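Long-range contacts in structural protein VP1 (Trichodysplasia spinulosa-associated polyomavirus, PDB 4U60), which forms the pentameric, jelly-roll building block of the viral capsid and binds sialylated glycans such as the GM1 oligosaccharide on its surface: residues Leu142-Gly147 against Pro174-Lys179; Leu27-Arg32 against Leu242-Cys247; Thr146-Thr151 against Ser168-Asn173. All coordinates share one frame; numbering follows the deposited sequence.

Contact 1: residues Leu142-Gly147 against Pro174-Lys179; sequences LQFLTG and PHYKQK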
ATOM      1  N   LEU C 142      24.638  -2.266  19.147  1.00 11.12           N
ATOM      2  CA  LEU C 142      24.813  -2.430  17.701  1.00 10.89           C
ATOM      3  C   LEU C 142      25.447  -3.772  17.347  1.00 10.43           C
ATOM      4  O   LEU C 142      26.275  -4.310  18.106  1.00 11.12           O
ATOM      5  CB  LEU C 142      25.715  -1.331  17.146  1.00 11.18           C
ATOM      6  CG  LEU C 142      25.241   0.115  17.321  1.00 11.55           C
ATOM      7  CD1 LEU C 142      26.339   1.081  16.892  1.00 12.01           C
ATOM      8  CD2 LEU C 142      23.950   0.373  16.553  1.00 11.43           C
ATOM      9  N   GLN C 143      25.074  -4.249  16.167  1.00 10.03           N
ATOM     10  CA  GLN C 143      25.647  -5.430  15.512  1.00  9.96           C
ATOM     11  C   GLN C 143      26.282  -4.958  14.217  1.00  9.96           C
ATOM     12  O   GLN C 143      25.689  -4.186  13.469  1.00  9.65           O
ATOM     13  CB  GLN C 143      24.561  -6.465  15.219  1.00 10.25           C
ATOM     14  CG  GLN C 143      24.983  -7.625  14.322  1.00 10.45           C
ATOM     15  CD  GLN C 143      26.017  -8.516  14.970  1.00 10.76           C
ATOM     16  OE1 GLN C 143      25.856  -8.955  16.116  1.00 11.43           O
ATOM     17  NE2 GLN C 143      27.105  -8.760  14.263  1.00 10.89           N
ATOM     18  N   PHE C 144      27.508  -5.381  13.954  1.00  9.82           N
ATOM     19  CA  PHE C 144      28.149  -5.105  12.671  1.00 10.14           C
ATOM     20  C   PHE C 144      27.602  -6.064  11.617  1.00 10.19           C
ATOM     21  O   PHE C 144      27.541  -7.282  11.829  1.00 10.33           O
ATOM     22  CB  PHE C 144      29.660  -5.292  12.807  1.00 10.56           C
ATOM     23  CG  PHE C 144      30.459  -4.825  11.624  1.00 10.67           C
ATOM     24  CD1 PHE C 144      30.753  -3.495  11.455  1.00 10.72           C
ATOM     25  CD2 PHE C 144      30.922  -5.732  10.682  1.00 10.96           C
ATOM     26  CE1 PHE C 144      31.509  -3.050  10.383  1.00 11.16           C
ATOM     27  CE2 PHE C 144      31.679  -5.299   9.604  1.00 11.07           C
ATOM     28  CZ  PHE C 144      31.933  -3.966   9.436  1.00 11.21           C
ATOM     29  N   LEU C 145      27.234  -5.524  10.462  1.00  9.91           N
ATOM     30  CA  LEU C 145      26.874  -6.350   9.296  1.00  9.90           C
ATOM     31  C   LEU C 145      26.991  -5.493   8.062  1.00  9.97           C
ATOM     32  O   LEU C 145      26.454  -4.386   8.028  1.00  9.68           O
ATOM     33  CB  LEU C 145      25.469  -6.945   9.425  1.00  9.97           C
ATOM     34  CG  LEU C 145      25.112  -8.006   8.380  1.00 10.35           C
ATOM     35  CD1 LEU C 145      24.086  -8.988   8.915  1.00 10.61           C
ATOM     36  CD2 LEU C 145      24.642  -7.414   7.072  1.00 10.64           C
ATOM     37  N   THR C 146      27.719  -5.979   7.059  1.00  9.78           N
ATOM     38  CA  THR C 146      28.047  -5.184   5.888  1.00 10.15           C
ATOM     39  C   THR C 146      27.802  -5.936   4.589  1.00 10.03           C
ATOM     40  O   THR C 146      27.875  -7.171   4.528  1.00 10.49           O
ATOM     41  CB  THR C 146      29.527  -4.726   5.904  1.00 10.39           C
ATOM     42  OG1 THR C 146      29.816  -3.955   4.728  1.00 10.84           O
ATOM     43  CG2 THR C 146      30.491  -5.912   6.001  1.00 10.61           C
ATOM     44  N   GLY C 147      27.528  -5.178   3.535  1.00 10.16           N
ATOM     45  CA  GLY C 147      27.450  -5.704   2.188  1.00 10.19           C
ATOM     46  C   GLY C 147      28.791  -6.107   1.596  1.00 10.52           C
ATOM     47  O   GLY C 147      28.838  -6.816   0.589  1.00 10.86           O
ATOM     48  N   PRO C 174      28.681 -12.492  15.758  1.00 12.15           N
ATOM     49  CA  PRO C 174      28.390 -11.764  17.008  1.00 12.54           C
ATOM     50  C   PRO C 174      29.617 -11.298  17.774  1.00 13.24           C
ATOM     51  O   PRO C 174      29.486 -10.632  18.819  1.00 14.04           O
ATOM     52  CB  PRO C 174      27.612 -12.796  17.816  1.00 12.81           C
ATOM     53  CG  PRO C 174      28.174 -14.113  17.365  1.00 13.41           C
ATOM     54  CD  PRO C 174      28.361 -13.922  15.877  1.00 12.61           C
ATOM     55  N   HIS C 175      30.811 -11.632  17.272  1.00 13.44           N
ATOM     56  CA  HIS C 175      32.048 -11.059  17.817  1.00 14.29           C
ATOM     57  C   HIS C 175      32.287  -9.629  17.377  1.00 13.83           C
ATOM     58  O   HIS C 175      33.249  -9.008  17.815  1.00 14.80           O
ATOM     59  CB  HIS C 175      33.238 -11.927  17.412  1.00 15.06           C
ATOM     60  CG  HIS C 175      33.199 -13.280  18.025  1.00 16.48           C
ATOM     61  ND1 HIS C 175      32.694 -14.393  17.391  1.00 17.58           N
ATOM     62  CD2 HIS C 175      33.578 -13.683  19.262  1.00 17.79           C
ATOM     63  CE1 HIS C 175      32.785 -15.431  18.203  1.00 17.87           C
ATOM     64  NE2 HIS C 175      33.329 -15.030  19.338  1.00 19.14           N
ATOM     65  N   TYR C 176      31.445  -9.105  16.484  1.00 13.03           N
ATOM     66  CA  TYR C 176      31.583  -7.742  15.972  1.00 12.83           C
ATOM     67  C   TYR C 176      30.369  -6.903  16.414  1.00 12.65           C
ATOM     68  O   TYR C 176      29.345  -6.812  15.719  1.00 11.79           O
ATOM     69  CB  TYR C 176      31.677  -7.751  14.440  1.00 12.48           C
ATOM     70  CG  TYR C 176      32.975  -8.238  13.839  1.00 12.89           C
ATOM     71  CD1 TYR C 176      33.303  -9.581  13.823  1.00 13.20           C
ATOM     72  CD2 TYR C 176      33.863  -7.341  13.244  1.00 13.45           C
ATOM     73  CE1 TYR C 176      34.494 -10.026  13.277  1.00 13.63           C
ATOM     74  CE2 TYR C 176      35.046  -7.772  12.671  1.00 13.92           C
ATOM     75  CZ  TYR C 176      35.366  -9.111  12.680  1.00 14.09           C
ATOM     76  OH  TYR C 176      36.553  -9.542  12.122  1.00 15.12           O
ATOM     77  N   LYS C 177      30.476  -6.321  17.598  1.00 13.49           N
ATOM     78  CA  LYS C 177      29.402  -5.522  18.181  1.00 13.31           C
ATOM     79  C   LYS C 177      29.950  -4.175  18.662  1.00 13.48           C
ATOM     80  O   LYS C 177      31.168  -3.945  18.659  1.00 14.50           O
ATOM     81  CB  LYS C 177      28.738  -6.308  19.318  1.00 13.74           C
ATOM     82  CG  LYS C 177      27.979  -7.538  18.834  1.00 13.85           C
ATOM     83  CD  LYS C 177      27.253  -8.277  19.935  1.00 14.63           C
ATOM     84  CE  LYS C 177      26.399  -9.405  19.368  1.00 14.89           C
ATOM     85  NZ  LYS C 177      25.423  -9.854  20.382  1.00 15.80           N
ATOM     86  N   GLN C 178      29.051  -3.276  19.057  1.00 13.32           N
ATOM     87  CA  GLN C 178      29.422  -1.935  19.524  1.00 13.68           C
ATOM     88  C   GLN C 178      28.212  -1.350  20.222  1.00 13.51           C
ATOM     89  O   GLN C 178      27.161  -1.982  20.285  1.00 13.03           O
ATOM     90  CB  GLN C 178      29.866  -1.022  18.370  1.00 13.90           C
ATOM     91  CG  GLN C 178      31.366  -0.747  18.298  1.00 14.83           C
ATOM     92  CD  GLN C 178      31.818   0.240  19.363  1.00 16.08           C
ATOM     93  OE1 GLN C 178      31.062   0.588  20.279  1.00 16.47           O
ATOM     94  NE2 GLN C 178      33.060   0.716  19.241  1.00 17.72           N
ATOM     95  N   LYS C 179      28.387  -0.148  20.747  1.00 13.93           N
ATOM     96  CA  LYS C 179      27.293   0.640  21.305  1.00 14.47           C
ATOM     97  C   LYS C 179      27.344   2.013  20.678  1.00 14.09           C
ATOM     98  O   LYS C 179      28.418   2.557  20.461  1.00 14.50           O
ATOM     99  CB  LYS C 179      27.439   0.782  22.818  1.00 15.95           C
ATOM    100  CG  LYS C 179      27.285  -0.539  23.547  1.00 17.38           C
ATOM    101  CD  LYS C 179      27.250  -0.376  25.043  1.00 20.11           C
ATOM    102  CE  LYS C 179      27.035  -1.720  25.711  1.00 21.54           C
ATOM    103  NZ  LYS C 179      27.081  -1.576  27.179  1.00 25.07           N
TER

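Contact 2: residues Leu27-Arg32 against Leu242-Cys247; sequences LYLNTR and LYVSCC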
ATOM      1  N   LEU C  27      13.454  17.342  22.235  1.00 18.02           N
ATOM      2  CA  LEU C  27      14.707  17.600  21.536  1.00 17.75           C
ATOM      3  C   LEU C  27      14.538  17.358  20.064  1.00 16.45           C
ATOM      4  O   LEU C  27      13.544  16.786  19.629  1.00 15.91           O
ATOM      5  CB  LEU C  27      15.825  16.706  22.060  1.00 18.18           C
ATOM      6  CG  LEU C  27      15.735  15.238  21.649  1.00 17.50           C
ATOM      7  CD1 LEU C  27      17.098  14.585  21.479  1.00 17.83           C
ATOM      8  CD2 LEU C  27      14.922  14.472  22.691  1.00 18.08           C
ATOM      9  N   TYR C  28      15.515  17.810  19.293  1.00 16.04           N
ATOM     10  CA  TYR C  28      15.625  17.414  17.893  1.00 15.02           C
ATOM     11  C   TYR C  28      17.051  16.957  17.644  1.00 14.85           C
ATOM     12  O   TYR C  28      17.989  17.334  18.383  1.00 15.74           O
ATOM     13  CB  TYR C  28      15.227  18.567  16.936  1.00 15.37           C
ATOM     14  CG  TYR C  28      16.140  19.775  17.052  1.00 16.14           C
ATOM     15  CD1 TYR C  28      17.309  19.869  16.298  1.00 15.96           C
ATOM     16  CD2 TYR C  28      15.869  20.784  17.956  1.00 17.28           C
ATOM     17  CE1 TYR C  28      18.168  20.958  16.435  1.00 17.12           C
ATOM     18  CE2 TYR C  28      16.722  21.874  18.108  1.00 18.31           C
ATOM     19  CZ  TYR C  28      17.880  21.950  17.344  1.00 18.23           C
ATOM     20  OH  TYR C  28      18.718  23.039  17.509  1.00 20.27           O
ATOM     21  N   LEU C  29      17.210  16.126  16.622  1.00 14.11           N
ATOM     22  CA  LEU C  29      18.519  15.731  16.139  1.00 14.33           C
ATOM     23  C   LEU C  29      18.643  16.079  14.665  1.00 14.01           C
ATOM     24  O   LEU C  29      17.812  15.681  13.853  1.00 13.74           O
ATOM     25  CB  LEU C  29      18.740  14.229  16.333  1.00 14.31           C
ATOM     26  CG  LEU C  29      18.822  13.774  17.796  1.00 15.03           C
ATOM     27  CD1 LEU C  29      18.841  12.256  17.848  1.00 15.06           C
ATOM     28  CD2 LEU C  29      20.037  14.359  18.506  1.00 16.13           C
ATOM     29  N   ASN C  30      19.692  16.830  14.339  1.00 14.08           N
ATOM     30  CA  ASN C  30      20.006  17.088  12.953  1.00 14.06           C
ATOM     31  C   ASN C  30      20.660  15.884  12.295  1.00 13.62           C
ATOM     32  O   ASN C  30      21.305  15.053  12.938  1.00 14.30           O
ATOM     33  CB  ASN C  30      20.861  18.345  12.792  1.00 14.64           C
ATOM     34  CG  ASN C  30      20.019  19.604  12.716  1.00 15.26           C
ATOM     35  OD1 ASN C  30      19.105  19.699  11.895  1.00 15.18           O
ATOM     36  ND2 ASN C  30      20.290  20.550  13.582  1.00 16.13           N
ATOM     37  N   THR C  31      20.463  15.815  10.984  1.00 13.06           N
ATOM     38  CA  THR C  31      20.890  14.681  10.192  1.00 12.58           C
ATOM     39  C   THR C  31      22.415  14.637  10.047  1.00 12.89           C
ATOM     40  O   THR C  31      23.101  15.698  10.105  1.00 13.20           O
ATOM     41  CB  THR C  31      20.213  14.714   8.810  1.00 12.55           C
ATOM     42  OG1 THR C  31      20.282  13.428   8.203  1.00 12.28           O
ATOM     43  CG2 THR C  31      20.849  15.725   7.891  1.00 12.90           C
ATOM     44  N   ARG C  32      22.945  13.421   9.893  1.00 12.61           N
ATOM     45  CA  ARG C  32      24.381  13.191   9.741  1.00 13.21           C
ATOM     46  C   ARG C  32      24.646  12.402   8.457  1.00 13.09           C
ATOM     47  O   ARG C  32      24.969  11.216   8.457  1.00 13.23           O
ATOM     48  CB  ARG C  32      24.955  12.497  10.972  1.00 13.62           C
ATOM     49  CG  ARG C  32      24.693  13.257  12.276  1.00 13.98           C
ATOM     50  CD  ARG C  32      25.427  14.572  12.288  1.00 15.08           C
ATOM     51  NE  ARG C  32      25.191  15.408  13.464  1.00 15.85           N
ATOM     52  CZ  ARG C  32      24.711  16.644  13.432  1.00 16.40           C
ATOM     53  NH1 ARG C  32      24.322  17.220  12.295  1.00 16.23           N
ATOM     54  NH2 ARG C  32      24.623  17.335  14.575  1.00 17.45           N
ATOM     55  N   LEU C 242      18.847   9.526  29.230  1.00 16.40           N
ATOM     56  CA  LEU C 242      17.896   9.083  28.201  1.00 15.67           C
ATOM     57  C   LEU C 242      18.631   9.106  26.883  1.00 15.22           C
ATOM     58  O   LEU C 242      19.237  10.112  26.517  1.00 15.63           O
ATOM     59  CB  LEU C 242      16.721  10.050  28.155  1.00 15.68           C
ATOM     60  CG  LEU C 242      15.681   9.864  27.055  1.00 15.09           C
ATOM     61  CD1 LEU C 242      14.994   8.517  27.208  1.00 14.73           C
ATOM     62  CD2 LEU C 242      14.685  11.013  27.113  1.00 15.51           C
ATOM     63  N   TYR C 243      18.521   8.019  26.131  1.00 14.72           N
ATOM     64  CA  TYR C 243      19.265   7.879  24.891  0.50 14.00           C
ATOM     65  C   TYR C 243      18.314   7.864  23.707  1.00 13.68           C
ATOM     66  O   TYR C 243      17.388   7.049  23.668  1.00 13.77           O
ATOM     67  CB  TYR C 243      20.110   6.603  24.967  0.50 13.81           C
ATOM     68  CG  TYR C 243      21.089   6.618  26.136  0.50 14.41           C
ATOM     69  CD1 TYR C 243      20.655   6.453  27.444  0.50 14.84           C
ATOM     70  CD2 TYR C 243      22.436   6.817  25.917  0.50 14.46           C
ATOM     71  CE1 TYR C 243      21.545   6.473  28.496  0.50 15.40           C
ATOM     72  CE2 TYR C 243      23.336   6.839  26.955  0.50 15.04           C
ATOM     73  CZ  TYR C 243      22.884   6.658  28.240  0.50 15.56           C
ATOM     74  OH  TYR C 243      23.798   6.676  29.249  0.50 16.15           O
ATOM     75  N   VAL C 244      18.573   8.763  22.761  1.00 13.37           N
ATOM     76  CA  VAL C 244      17.732   8.934  21.581  1.00 13.33           C
ATOM     77  C   VAL C 244      18.621   8.849  20.359  1.00 12.93           C
ATOM     78  O   VAL C 244      19.676   9.492  20.311  1.00 12.70           O
ATOM     79  CB  VAL C 244      17.012  10.297  21.623  1.00 14.49           C
ATOM     80  CG1 VAL C 244      16.111  10.459  20.423  1.00 14.39           C
ATOM     81  CG2 VAL C 244      16.226  10.429  22.925  1.00 15.27           C
ATOM     82  N   SER C 245      18.177   8.073  19.364  1.00 11.87           N
ATOM     83  CA  SER C 245      18.990   7.851  18.177  1.00 11.55           C
ATOM     84  C   SER C 245      18.108   7.813  16.954  1.00 11.21           C
ATOM     85  O   SER C 245      16.949   7.416  17.058  1.00 11.21           O
ATOM     86  CB  SER C 245      19.749   6.523  18.281  1.00 11.65           C
ATOM     87  OG  SER C 245      20.463   6.424  19.519  1.00 12.44           O
ATOM     88  N   CYS C 246      18.661   8.154  15.800  1.00 11.10           N
ATOM     89  CA  CYS C 246      17.855   8.122  14.578  1.00 10.71           C
ATOM     90  C   CYS C 246      18.677   8.243  13.314  1.00 10.66           C
ATOM     91  O   CYS C 246      19.879   8.529  13.366  1.00 10.65           O
ATOM     92  CB  CYS C 246      16.774   9.209  14.608  1.00 11.16           C
ATOM     93  SG  CYS C 246      17.394  10.906  14.641  1.00 12.72           S
ATOM     94  N   CYS C 247      18.013   7.997  12.180  1.00 10.66           N
ATOM     95  CA  CYS C 247      18.568   8.301  10.878  1.00 10.78           C
ATOM     96  C   CYS C 247      17.388   8.451   9.934  1.00 10.50           C
ATOM     97  O   CYS C 247      16.486   7.622   9.940  1.00 10.83           O
ATOM     98  CB  CYS C 247      19.517   7.212  10.397  1.00 11.00           C
ATOM     99  SG  CYS C 247      20.366   7.619   8.854  1.00 12.10           S
TER

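Contact 3: residues Thr146-Thr151 against Ser168-Asn173; sequences TGNYRT and STQGLN. With GOL (glycerol), chain M.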
ATOM      1  N   THR C 146      27.719  -5.979   7.059  1.00  9.78           N
ATOM      2  CA  THR C 146      28.047  -5.184   5.888  1.00 10.15           C
ATOM      3  C   THR C 146      27.802  -5.936   4.589  1.00 10.03           C
ATOM      4  O   THR C 146      27.875  -7.171   4.528  1.00 10.49           O
ATOM      5  CB  THR C 146      29.527  -4.726   5.904  1.00 10.39           C
ATOM      6  OG1 THR C 146      29.816  -3.955   4.728  1.00 10.84           O
ATOM      7  CG2 THR C 146      30.491  -5.912   6.001  1.00 10.61           C
ATOM      8  N   GLY C 147      27.528  -5.178   3.535  1.00 10.16           N
ATOM      9  CA  GLY C 147      27.450  -5.704   2.188  1.00 10.19           C
ATOM     10  C   GLY C 147      28.791  -6.107   1.596  1.00 10.52           C
ATOM     11  O   GLY C 147      28.838  -6.816   0.589  1.00 10.86           O
ATOM     12  N   ASN C 148      29.874  -5.599   2.171  1.00 10.42           N
ATOM     13  CA  ASN C 148      31.231  -5.889   1.663  1.00 10.98           C
ATOM     14  C   ASN C 148      32.223  -5.887   2.805  1.00 10.93           C
ATOM     15  O   ASN C 148      32.574  -4.838   3.329  1.00 10.82           O
ATOM     16  CB  ASN C 148      31.670  -4.855   0.594  1.00 11.39           C
ATOM     17  CG  ASN C 148      33.089  -5.088   0.096  1.00 12.25           C
ATOM     18  OD1 ASN C 148      33.672  -6.146   0.326  1.00 12.67           O
ATOM     19  ND2 ASN C 148      33.661  -4.097  -0.578  1.00 12.72           N
ATOM     20  N   TYR C 149      32.692  -7.074   3.192  1.00 11.06           N
ATOM     21  CA  TYR C 149      33.592  -7.158   4.342  1.00 11.46           C
ATOM     22  C   TYR C 149      34.867  -6.375   4.170  1.00 12.07           C
ATOM     23  O   TYR C 149      35.495  -5.983   5.157  1.00 12.12           O
ATOM     24  CB  TYR C 149      33.921  -8.616   4.680  1.00 11.47           C
ATOM     25  CG  TYR C 149      34.974  -9.305   3.824  1.00 11.79           C
ATOM     26  CD1 TYR C 149      34.624  -9.986   2.665  1.00 12.08           C
ATOM     27  CD2 TYR C 149      36.321  -9.303   4.198  1.00 12.20           C
ATOM     28  CE1 TYR C 149      35.578 -10.627   1.870  1.00 12.51           C
ATOM     29  CE2 TYR C 149      37.285  -9.940   3.423  1.00 12.62           C
ATOM     30  CZ  TYR C 149      36.908 -10.620   2.270  1.00 12.86           C
ATOM     31  OH  TYR C 149      37.864 -11.251   1.504  1.00 13.64           O
ATOM     32  N   ARG C 150      35.271  -6.157   2.926  1.00 12.72           N
ATOM     33  CA  ARG C 150      36.519  -5.476   2.619  1.00 13.63           C
ATOM     34  C   ARG C 150      36.473  -3.945   2.653  1.00 13.41           C
ATOM     35  O   ARG C 150      37.502  -3.290   2.438  1.00 14.08           O
ATOM     36  CB  ARG C 150      36.976  -5.864   1.215  1.00 15.03           C
ATOM     37  CG  ARG C 150      37.131  -7.354   0.943  1.00 16.57           C
ATOM     38  CD  ARG C 150      37.361  -7.541  -0.574  1.00 18.57           C
ATOM     39  NE  ARG C 150      37.489  -8.936  -1.019  1.00 21.10           N
ATOM     40  CZ  ARG C 150      38.644  -9.620  -1.070  1.00 23.63           C
ATOM     41  NH1 ARG C 150      39.795  -9.060  -0.704  1.00 26.01           N
ATOM     42  NH2 ARG C 150      38.661 -10.884  -1.489  1.00 24.37           N
ATOM     43  N   THR C 151      35.307  -3.363   2.883  1.00 12.68           N
ATOM     44  CA  THR C 151      35.206  -1.897   2.863  1.00 12.90           C
ATOM     45  C   THR C 151      36.271  -1.262   3.765  1.00 13.31           C
ATOM     46  O   THR C 151      36.411  -1.647   4.925  1.00 13.30           O
ATOM     47  CB  THR C 151      33.826  -1.403   3.308  1.00 12.56           C
ATOM     48  OG1 THR C 151      32.802  -2.160   2.644  1.00 12.71           O
ATOM     49  CG2 THR C 151      33.655   0.070   2.964  1.00 12.78           C
ATOM     50  N   SER C 168      33.100 -13.195   7.323  1.00 11.31           N
ATOM     51  CA  SER C 168      31.900 -13.553   8.070  1.00 11.04           C
ATOM     52  C   SER C 168      31.035 -12.366   8.416  1.00 10.75           C
ATOM     53  O   SER C 168      29.856 -12.543   8.780  1.00 10.94           O
ATOM     54  CB  SER C 168      32.291 -14.296   9.342  1.00 11.25           C
ATOM     55  OG  SER C 168      33.120 -13.480  10.185  1.00 11.30           O
ATOM     56  N   THR C 169      31.559 -11.156   8.250  1.00 10.67           N
ATOM     57  CA  THR C 169      30.792  -9.953   8.580  1.00 10.64           C
ATOM     58  C   THR C 169      29.744  -9.577   7.530  1.00 10.27           C
ATOM     59  O   THR C 169      29.003  -8.619   7.721  1.00  9.81           O
ATOM     60  CB  THR C 169      31.701  -8.739   8.832  1.00 11.02           C
ATOM     61  OG1 THR C 169      32.398  -8.412   7.621  1.00 11.80           O
ATOM     62  CG2 THR C 169      32.657  -9.009   9.972  1.00 11.93           C
ATOM     63  N   GLN C 170      29.667 -10.337   6.427  1.00 10.34           N
ATOM     64  CA  GLN C 170      28.565 -10.209   5.472  1.00 10.28           C
ATOM     65  C   GLN C 170      27.307 -10.954   5.941  1.00 10.25           C
ATOM     66  O   GLN C 170      26.233 -10.760   5.359  1.00 10.50           O
ATOM     67  CB  GLN C 170      28.994 -10.611   4.056  1.00 10.63           C
ATOM     68  CG  GLN C 170      30.034  -9.659   3.522  1.00 10.93           C
ATOM     69  CD  GLN C 170      30.574  -9.954   2.151  1.00 11.40           C
ATOM     70  OE1 GLN C 170      31.500  -9.269   1.702  1.00 11.88           O
ATOM     71  NE2 GLN C 170      30.000 -10.950   1.454  1.00 12.02           N
ATOM     72  N   GLY C 171      27.477 -11.747   6.997  1.00 10.16           N
ATOM     73  CA  GLY C 171      26.391 -12.366   7.753  1.00 10.05           C
ATOM     74  C   GLY C 171      26.453 -11.798   9.158  1.00 10.04           C
ATOM     75  O   GLY C 171      27.037 -10.734   9.379  1.00  9.99           O
ATOM     76  N   LEU C 172      25.889 -12.527  10.115  1.00 10.22           N
ATOM     77  CA  LEU C 172      25.918 -12.102  11.512  1.00 10.65           C
ATOM     78  C   LEU C 172      27.071 -12.822  12.207  1.00 10.87           C
ATOM     79  O   LEU C 172      27.040 -14.042  12.396  1.00 11.50           O
ATOM     80  CB  LEU C 172      24.570 -12.409  12.180  1.00 10.84           C
ATOM     81  CG  LEU C 172      24.243 -11.662  13.480  1.00 11.09           C
ATOM     82  CD1 LEU C 172      22.768 -11.844  13.822  1.00 11.46           C
ATOM     83  CD2 LEU C 172      25.126 -12.086  14.647  1.00 11.60           C
ATOM     84  N   ASN C 173      28.106 -12.056  12.559  1.00 10.70           N
ATOM     85  CA  ASN C 173      29.210 -12.545  13.365  1.00 11.28           C
ATOM     86  C   ASN C 173      29.096 -11.788  14.700  1.00 11.40           C
ATOM     87  O   ASN C 173      29.374 -10.593  14.762  1.00 11.27           O
ATOM     88  CB  ASN C 173      30.584 -12.329  12.718  1.00 11.37           C
ATOM     89  CG  ASN C 173      31.721 -12.821  13.591  1.00 11.94           C
ATOM     90  OD1 ASN C 173      31.594 -12.873  14.817  1.00 12.35           O
ATOM     91  ND2 ASN C 173      32.861 -13.178  12.983  1.00 12.14           N
TER
HETATM   92  C1  GOL M 401      29.656  -9.894  -3.959  1.00 33.41           C
HETATM   93  O1  GOL M 401      30.402  -9.646  -5.166  1.00 33.86           O
HETATM   94  C2  GOL M 401      30.465  -9.497  -2.722  1.00 33.40           C
HETATM   95  O2  GOL M 401      30.475 -10.533  -1.743  1.00 29.28           O
HETATM   96  C3  GOL M 401      29.855  -8.298  -2.038  1.00 31.26           C
HETATM   97  O3  GOL M 401      30.869  -7.333  -1.797  1.00 32.14           O
HETATM   98  O   HOH W   1      34.786  -6.993   7.736  1.00 11.84           O

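Contact 1: residues Leu142-Gly147 against Pro174-Lys179
Leu142 N donates to Gln178 O over 2.8 Å, the shortest polar bond joining the two strands and a fairly straight one, at 162° about the hydrogen. The return bond, Gln178 N to Leu142 O, is longer at 3.1 Å, and the two together make Leu142 and Gln178 an antiparallel hydrogen-bonded pair. Beyond the non-hydrogen-bonded pair of Gln143 and Lys177, Phe144 N reaches Tyr176 O at 2.9 Å. The Gln143 chain is bent at chi2 (66°), which sets CD; its NE2 donates to Phe144 O at 2.9 Å, the acceptor lying in the amide plane, and a second acceptor of this amide is Asn173 O. With the amide so anchored, OE1 of Gln143 rests 3.3 Å from Lys177 CE, against the aliphatic part of an extended lysine chain that passes at a slant. The ammonium NZ lies farther on, in a salt bridge with Asp194. At the end of strand 141-144, Phe144 meets Tyr176 root to root, CB to CB 3.6 Å apart, and their rings diverge from there, with planes inclined at 33°. Trp191 packs edge-to-face with the Phe144 ring, and Leu142 also touches Trp191, tying the pairing to strand 191-193 of the same small sheet. NE2 of Gln143 thus joins the main chain of its own strand, at Phe144 O, to that of the loop leading to strand 177-179, at Asn173 O, which implies that its N-H groups are satisfied although the residue is buried and touches the apolar Leu172.

Contact 2: residues Leu27-Arg32 against Leu242-Cys247
Beside the apolar meeting of Leu29 with Val244 and Cys246, the flat group within the two segments is the guanidinium of Arg32, with Asn30 O over one face, 3.6 Å above its plane and displaced toward the rim. Its NH1 donates to Thr31 O over 2.9 Å, a bent bond with the acceptor tilted from the guanidinium plane, while NE forms a salt bridge with Asp183. The contact proper is apolar. CD1 of Leu29 is the atom that does most of the touching: it lies 3.8 Å from Cys246 SG, an equal 3.8 Å from Val244 O, and 4.2 Å from the Val244 methyl CG1. The other methyl of Val244, CG2, approaches Leu27 CD2 at 4.3 Å, a looser contact. Cys246 holds SG between its backbone N and carbonyl carbon (chi1 64°), where the sulfur also comes within 4.0 Å of Leu29 CB. Val244 O, though brushed by a leucine methyl, is hydrogen-bonded to Thr70 OG1, and the same hydroxyl pairs with Ser245 OG. Around this cluster Leu29 touches Ser69 and Ala71, Val244 touches Phe269 and Ile271, and Cys246 touches Phe133. The segments of strands 12-29 and 241-254 run with axes 8.6 Å apart and their directions at 38°. The two strands, each paired with strand 260-279, meet here through side chains and not through backbone bonds, as in the apolar interior of the jelly-roll fold of this coat protein.

Contact 3: residues Thr146-Thr151 against Ser168-Asn173
Thr146 N donates to Thr169 O over 3.0 Å where Thr146-Thr151 meets a short 3-10 segment ending at Gln170, and the chain then folds into a type I beta turn from Asn148 to Thr151. Thr146 OG1 accepts from Asn148 N in an ST turn, Asn148 OD1 from Arg150 N in an Asx turn, and Asn148 O from both the N and the OG1 of Thr151, so the loop is stiffened from within. Gln170 reaches across with an extended chain (chi2 179°), and its OE1 receives Tyr149 N at 2.9 Å on a lone pair. The same oxygen lies in plane at the edge of the Tyr149 ring, 3.3 Å from CD1; over one face of that ring sits Arg150 CG. Thr169 OG1, also hydrogen-bonded to His166 O, touches Tyr149 CB at 3.3 Å, and a water bridges it to Tyr149 O. NE2 of Gln170 is hydrogen-bonded to O2 of a glycerol, probably from the crystallisation liquor, at 3.3 Å and to Tyr43 O of a second subunit, whose Asp41 is hydrogen-bonded to Tyr149 OH through OD1 and salt-bridged to Arg150 NH2 through OD2. Asn148 ND2 bonds Asp58, a residue of a glycan pocket. The contact lies in the connection between strands 141-144 and 177-179, where Thr169 packs on Phe144 of the first strand and Leu172 on Tyr28 of the second subunit.

Overall arrangement
From the N terminus, strand 12-29 delivers Leu27-Arg32, the first half of contact 2, whose partner Leu242-Cys247 comes 210 residues later. Contacts 1 and 3 both fall within that long excursion, and both start from the same part of the chain, sharing Thr146 and Gly147. Contact 1 closes the connection between strands 141-144 and 177-179 at its base; contact 3 pinches the same connection farther out, and both reach the second subunit. Their centres are about 9 Å apart. Contact 2 lies deeper, its centre about 20 Å from that of contact 1, and joins strands of the jelly-roll core, whereas the other two lie in the three-stranded sheet and the loop that leaves it.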